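Local coordinates for alpha-galacturonidase (Bacillus subtilis, PDB 3FEF), which hydrolyses alpha-1,4-linked galacturonides such as di-galacturonate, releasing galacturonate, as an NAD- and manganese-dependent family 4 glycosidase working as a homotetramer, at residues K7-I11 against L69-A75; M32-L38 against R60-V66. One frame throughout, in Å; residues are numbered along the deposited sequence.

Interaction 1 (K7-I11 against L69-A75); sequences KIAYI and LKKALSA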
loop_
_atom_site.group_PDB
_atom_site.type_symbol
_atom_site.label_atom_id
_atom_site.label_comp_id
_atom_site.label_asym_id
_atom_site.label_seq_id
_atom_site.Cartn_x
_atom_site.Cartn_y
_atom_site.Cartn_z
ATOM N N LYS A 7 23.298 2.982 31.716
ATOM C CA LYS A 7 22.626 4.137 32.289
ATOM C C LYS A 7 21.157 4.230 31.884
ATOM O O LYS A 7 20.820 4.283 30.702
ATOM C CB LYS A 7 23.371 5.424 31.940
ATOM C CG LYS A 7 22.496 6.648 31.964
ATOM C CD LYS A 7 22.841 7.592 33.093
ATOM C CE LYS A 7 21.900 8.785 33.122
ATOM N NZ LYS A 7 22.379 9.978 32.361
ATOM N N ILE A 8 20.296 4.233 32.889
ATOM C CA ILE A 8 18.867 4.320 32.686
ATOM C C ILE A 8 18.363 5.690 33.138
ATOM O O ILE A 8 18.631 6.133 34.259
ATOM C CB ILE A 8 18.160 3.230 33.490
ATOM C CG1 ILE A 8 18.588 1.838 33.015
ATOM C CG2 ILE A 8 16.642 3.374 33.385
ATOM C CD1 ILE A 8 18.097 0.698 33.945
ATOM N N ALA A 9 17.666 6.386 32.252
ATOM C CA ALA A 9 16.994 7.607 32.639
ATOM C C ALA A 9 15.558 7.223 32.962
ATOM O O ALA A 9 14.913 6.502 32.206
ATOM C CB ALA A 9 17.040 8.615 31.528
ATOM N N TYR A 10 15.063 7.679 34.101
ATOM C CA TYR A 10 13.702 7.352 34.489
ATOM C C TYR A 10 12.858 8.609 34.615
ATOM O O TYR A 10 13.040 9.374 35.556
ATOM C CB TYR A 10 13.679 6.612 35.816
ATOM C CG TYR A 10 12.393 5.872 35.982
ATOM C CD1 TYR A 10 12.358 4.500 35.898
ATOM C CD2 TYR A 10 11.196 6.551 36.136
ATOM C CE1 TYR A 10 11.178 3.810 36.014
ATOM C CE2 TYR A 10 10.011 5.870 36.254
ATOM C CZ TYR A 10 10.012 4.494 36.184
ATOM O OH TYR A 10 8.843 3.799 36.294
ATOM N N ILE A 11 11.931 8.805 33.675
ATOM C CA ILE A 11 11.022 9.942 33.694
ATOM C C ILE A 11 9.709 9.568 34.384
ATOM O O ILE A 11 8.955 8.707 33.919
ATOM C CB ILE A 11 10.755 10.463 32.275
ATOM C CG1 ILE A 11 12.076 10.783 31.587
ATOM C CG2 ILE A 11 9.846 11.683 32.327
ATOM C CD1 ILE A 11 11.954 11.082 30.120
ATOM N N LEU A 69 15.388 17.173 32.977
ATOM C CA LEU A 69 15.340 16.171 31.928
ATOM C C LEU A 69 16.707 15.978 31.288
ATOM O O LEU A 69 17.174 14.842 31.101
ATOM C CB LEU A 69 14.376 16.615 30.826
ATOM C CG LEU A 69 12.917 16.162 30.744
ATOM C CD1 LEU A 69 12.245 16.827 29.545
ATOM C CD2 LEU A 69 12.820 14.633 30.636
ATOM N N LYS A 70 17.329 17.092 30.919
ATOM C CA LYS A 70 18.624 17.056 30.262
ATOM C C LYS A 70 19.636 16.229 31.047
ATOM O O LYS A 70 20.375 15.449 30.478
ATOM C CB LYS A 70 19.163 18.474 30.070
ATOM C CG LYS A 70 20.640 18.530 29.715
ATOM C CD LYS A 70 21.068 19.963 29.455
ATOM C CE LYS A 70 22.360 20.030 28.653
ATOM N NZ LYS A 70 22.755 21.460 28.458
ATOM N N LYS A 71 19.676 16.414 32.355
ATOM C CA LYS A 71 20.617 15.680 33.183
ATOM C C LYS A 71 20.259 14.191 33.251
ATOM O O LYS A 71 21.131 13.342 33.202
ATOM C CB LYS A 71 20.657 16.286 34.578
ATOM C CG LYS A 71 22.060 16.687 35.048
ATOM C CD LYS A 71 21.996 17.907 35.981
ATOM C CE LYS A 71 20.717 17.889 36.820
ATOM N NZ LYS A 71 20.450 19.191 37.513
ATOM N N ALA A 72 18.971 13.885 33.359
ATOM C CA ALA A 72 18.519 12.498 33.315
ATOM C C ALA A 72 18.943 11.821 32.012
ATOM O O ALA A 72 19.455 10.707 32.030
ATOM C CB ALA A 72 17.013 12.418 33.483
ATOM N N LEU A 73 18.775 12.524 30.897
ATOM C CA LEU A 73 18.914 11.920 29.575
ATOM C C LEU A 73 20.366 11.782 29.104
ATOM O O LEU A 73 20.707 10.843 28.390
ATOM C CB LEU A 73 18.088 12.691 28.542
ATOM C CG LEU A 73 16.555 12.716 28.720
ATOM C CD1 LEU A 73 15.924 13.590 27.670
ATOM C CD2 LEU A 73 15.917 11.320 28.664
ATOM N N SER A 74 21.227 12.707 29.500
ATOM C CA SER A 74 22.554 12.730 28.925
ATOM C C SER A 74 23.237 11.381 29.128
ATOM O O SER A 74 23.268 10.854 30.237
ATOM C CB SER A 74 23.390 13.873 29.512
ATOM O OG SER A 74 23.916 13.498 30.772
ATOM N N ALA A 75 23.764 10.824 28.042
ATOM C CA ALA A 75 24.430 9.525 28.065
ATOM C C ALA A 75 23.520 8.349 28.439
ATOM O O ALA A 75 24.007 7.285 28.794
ATOM C CB ALA A 75 25.646 9.571 28.995
#

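Interaction 2 (M32-L38 against R60-V66); sequences MSGTVAL and RWRYEAV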
loop_
_atom_site.group_PDB
_atom_site.type_symbol
_atom_site.label_atom_id
_atom_site.label_comp_id
_atom_site.label_asym_id
_atom_site.label_seq_id
_atom_site.Cartn_x
_atom_site.Cartn_y
_atom_site.Cartn_z
HETATM N N MSE A 32 23.502 -7.355 34.792
HETATM C CA MSE A 32 23.764 -5.945 34.507
HETATM C C MSE A 32 24.068 -5.102 35.731
HETATM O O MSE A 32 23.723 -5.458 36.850
HETATM C CB MSE A 32 22.545 -5.310 33.830
HETATM C CG MSE A 32 22.150 -5.881 32.485
HETATM SE SE MSE A 32 20.447 -5.081 31.902
HETATM C CE MSE A 32 19.234 -5.794 33.242
ATOM N N SER A 33 24.672 -3.945 35.499
ATOM C CA SER A 33 24.801 -2.955 36.548
ATOM C C SER A 33 25.091 -1.594 35.949
ATOM O O SER A 33 25.567 -1.501 34.816
ATOM C CB SER A 33 25.909 -3.358 37.531
ATOM O OG SER A 33 27.169 -2.959 37.031
ATOM N N GLY A 34 24.817 -0.541 36.712
ATOM C CA GLY A 34 25.060 0.830 36.270
ATOM C C GLY A 34 24.276 1.808 37.127
ATOM O O GLY A 34 24.149 1.619 38.338
ATOM N N THR A 35 23.722 2.842 36.503
ATOM C CA THR A 35 23.049 3.904 37.251
ATOM C C THR A 35 21.649 4.237 36.722
ATOM O O THR A 35 21.371 4.140 35.524
ATOM C CB THR A 35 23.857 5.203 37.184
ATOM O OG1 THR A 35 23.812 5.686 35.844
ATOM C CG2 THR A 35 25.318 4.962 37.553
ATOM N N VAL A 36 20.788 4.670 37.634
ATOM C CA VAL A 36 19.459 5.120 37.293
ATOM C C VAL A 36 19.300 6.589 37.667
ATOM O O VAL A 36 19.297 6.933 38.848
ATOM C CB VAL A 36 18.409 4.295 38.034
ATOM C CG1 VAL A 36 17.009 4.735 37.639
ATOM C CG2 VAL A 36 18.613 2.801 37.736
ATOM N N ALA A 37 19.180 7.453 36.663
ATOM C CA ALA A 37 18.857 8.853 36.910
ATOM C C ALA A 37 17.336 8.998 37.048
ATOM O O ALA A 37 16.590 8.736 36.086
ATOM C CB ALA A 37 19.365 9.714 35.778
ATOM N N LEU A 38 16.883 9.397 38.238
ATOM C CA LEU A 38 15.461 9.589 38.505
ATOM C C LEU A 38 15.035 11.043 38.284
ATOM O O LEU A 38 15.509 11.952 38.966
ATOM C CB LEU A 38 15.134 9.175 39.938
ATOM C CG LEU A 38 15.403 7.731 40.380
ATOM C CD1 LEU A 38 15.290 7.603 41.887
ATOM C CD2 LEU A 38 14.443 6.760 39.713
ATOM N N ARG A 60 24.304 -3.129 43.114
ATOM C CA ARG A 60 24.313 -3.353 41.684
ATOM C C ARG A 60 23.977 -2.053 40.935
ATOM O O ARG A 60 24.637 -1.686 39.954
ATOM C CB ARG A 60 23.280 -4.441 41.369
ATOM C CG ARG A 60 23.110 -4.801 39.897
ATOM C CD ARG A 60 22.075 -5.926 39.734
ATOM N NE ARG A 60 22.518 -7.191 40.323
ATOM C CZ ARG A 60 23.766 -7.652 40.263
ATOM N NH1 ARG A 60 24.704 -6.967 39.626
ATOM N NH2 ARG A 60 24.075 -8.811 40.824
ATOM N N TRP A 61 22.950 -1.354 41.405
ATOM C CA TRP A 61 22.533 -0.123 40.767
ATOM C C TRP A 61 22.581 1.098 41.689
ATOM O O TRP A 61 22.065 1.071 42.786
ATOM C CB TRP A 61 21.143 -0.298 40.149
ATOM C CG TRP A 61 21.152 -1.267 38.993
ATOM C CD1 TRP A 61 21.072 -2.631 39.058
ATOM C CD2 TRP A 61 21.269 -0.938 37.607
ATOM N NE1 TRP A 61 21.129 -3.169 37.793
ATOM C CE2 TRP A 61 21.242 -2.149 36.885
ATOM C CE3 TRP A 61 21.378 0.268 36.901
ATOM C CZ2 TRP A 61 21.324 -2.189 35.497
ATOM C CZ3 TRP A 61 21.454 0.228 35.533
ATOM C CH2 TRP A 61 21.430 -0.992 34.840
ATOM N N ARG A 62 23.205 2.170 41.218
ATOM C CA ARG A 62 23.241 3.415 41.956
ATOM C C ARG A 62 22.158 4.363 41.441
ATOM O O ARG A 62 22.080 4.654 40.243
ATOM C CB ARG A 62 24.625 4.060 41.861
ATOM C CG ARG A 62 24.672 5.542 42.270
ATOM C CD ARG A 62 25.895 5.819 43.135
ATOM N NE ARG A 62 26.791 6.841 42.584
ATOM C CZ ARG A 62 27.941 7.215 43.159
ATOM N NH1 ARG A 62 28.335 6.649 44.300
ATOM N NH2 ARG A 62 28.705 8.156 42.599
ATOM N N TYR A 63 21.316 4.824 42.354
ATOM C CA TYR A 63 20.229 5.714 42.014
ATOM C C TYR A 63 20.589 7.140 42.377
ATOM O O TYR A 63 21.221 7.372 43.389
ATOM C CB TYR A 63 18.978 5.301 42.776
ATOM C CG TYR A 63 18.422 3.983 42.310
ATOM C CD1 TYR A 63 18.950 2.777 42.777
ATOM C CD2 TYR A 63 17.387 3.938 41.380
ATOM C CE1 TYR A 63 18.441 1.571 42.349
ATOM C CE2 TYR A 63 16.876 2.727 40.942
ATOM C CZ TYR A 63 17.408 1.556 41.428
ATOM O OH TYR A 63 16.894 0.365 40.994
ATOM N N GLU A 64 20.190 8.082 41.529
ATOM C CA GLU A 64 20.370 9.498 41.797
ATOM C C GLU A 64 19.138 10.296 41.329
ATOM O O GLU A 64 18.812 10.300 40.133
ATOM C CB GLU A 64 21.637 10.003 41.090
ATOM C CG GLU A 64 22.125 11.370 41.567
ATOM C CD GLU A 64 22.945 12.139 40.517
ATOM O OE1 GLU A 64 23.379 11.537 39.500
ATOM O OE2 GLU A 64 23.147 13.365 40.711
ATOM N N ALA A 65 18.460 10.982 42.251
ATOM C CA ALA A 65 17.432 11.968 41.869
ATOM C C ALA A 65 18.067 13.199 41.223
ATOM O O ALA A 65 18.938 13.823 41.810
ATOM C CB ALA A 65 16.625 12.382 43.073
ATOM N N VAL A 66 17.634 13.547 40.015
ATOM C CA VAL A 66 18.186 14.700 39.297
ATOM C C VAL A 66 17.088 15.716 38.996
ATOM O O VAL A 66 15.903 15.373 38.951
ATOM C CB VAL A 66 18.878 14.287 37.973
ATOM C CG1 VAL A 66 20.053 13.348 38.242
ATOM C CG2 VAL A 66 17.868 13.648 37.033
#

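Interaction 1 (K7-I11 against L69-A75)
Lys7 reaches across from strand 7-11 to the end of helix 69-73 and makes the polar part of this contact. Its CG stands anti to the backbone N (chi1 155°), and bends at the second and fourth torsions carry the ammonium to the C-terminal end of the helix and the turn after it. There NZ donates to Ala72 O at 3.0 Å, approaching from above the carbonyl plane rather than along a lone pair. A second bond goes to Ser74 O, where the chain has just left helical geometry; its modelled length of 2.5 Å is very short and doubtful as a number. Both carbonyls bond to one cation in the model, which probably also gains from the partial negative charge of the helix C-terminus. Nearer its root, the lysine chain passes the following turn, with CG 3.6 Å from Ala75 O.

The apolar part runs up the same face of the strand. Ala9 is short enough to let the backbones approach to 5.2 Å between its CA and Ala72 CA. Its CB sits 3.2 Å from Ala72 O and also touches Leu73 CD2. Ile11 meets the first helical turn: its CD1 lies 3.7 Å from Leu69 CD2, the two side chains crossing at about a right angle. Beyond Leu73, Ala132 and Tyr136 of helix 112-136 continue the apolar layer.

Strand and helix run nearly antiparallel, at 150°. This is how the crossover of a Rossmann fold lies on its parallel sheet: the short helix follows strand 61-66, packs over 7-11 and leads into strand 78-81, which pairs with 6-11 on the side away from 34-39.

Interaction 2 (M32-L38 against R60-V66)
Gly34 to Leu38 pair in parallel with Trp61 to Ala65, the strands inclined by 21° and joined by five regular backbone bonds, from Arg62 N to Gly34 O (3.1 Å) through Val66 N to Leu38 O (2.9 Å). The N-terminal end of the pair is looser: Gly34 N to Arg60 O is a weak bond, as is Arg60 NH1 to the carbonyl O of selenomethionine Met32 (3.3 Å).

Trp61 carries the main side-chain contact. With CG beside the backbone N (chi1 -67°), its indole lies over the Ser33-Gly34 main chain: Ser33 CA sits 4.0 Å from the centroid of the five-membered ring, a CH-pi contact, while Gly34 CA is off-centre by the six-membered ring. Having no side chain, Gly34 lets the ring come this close. Further along the same face, Val36 and Tyr63 lie side by side, with Val36 CB 3.5 Å from Tyr63 CD2, and Val36 CG2 reaches Trp61 CE3. Leu26 of helix 18-28 touches all three.

The outward amides of Tyr63 and Ala65 bond to side chains of Asn54 and Glu50, so polar groups of the connecting helix region take the place of a further strand at this sheet edge.

How the interactions relate
Interactions 1 and 2, centred 10 Å apart, are joined through the strand pair 6-11 and 34-39: Tyr10 N lies 2.7 Å from Ala37 O, and Ile8 O lies 2.8 Å from Ala37 N, both probable hydrogen bonds. Side chains meet on both faces of this sheet. Lys7 CD packs 3.5 Å from Thr35 OG1 on the face that receives helix 69-73, while Ile8 CD1 lies 3.7 Å from Trp61 CZ3 on the other. The chain passes directly from strand 61-66 of interaction 2 into the helix of interaction 1. Together they build half of the Rossmann sheet, within the region expected to bind NAD by similarity, away from the metal ligands Cys169 and His206.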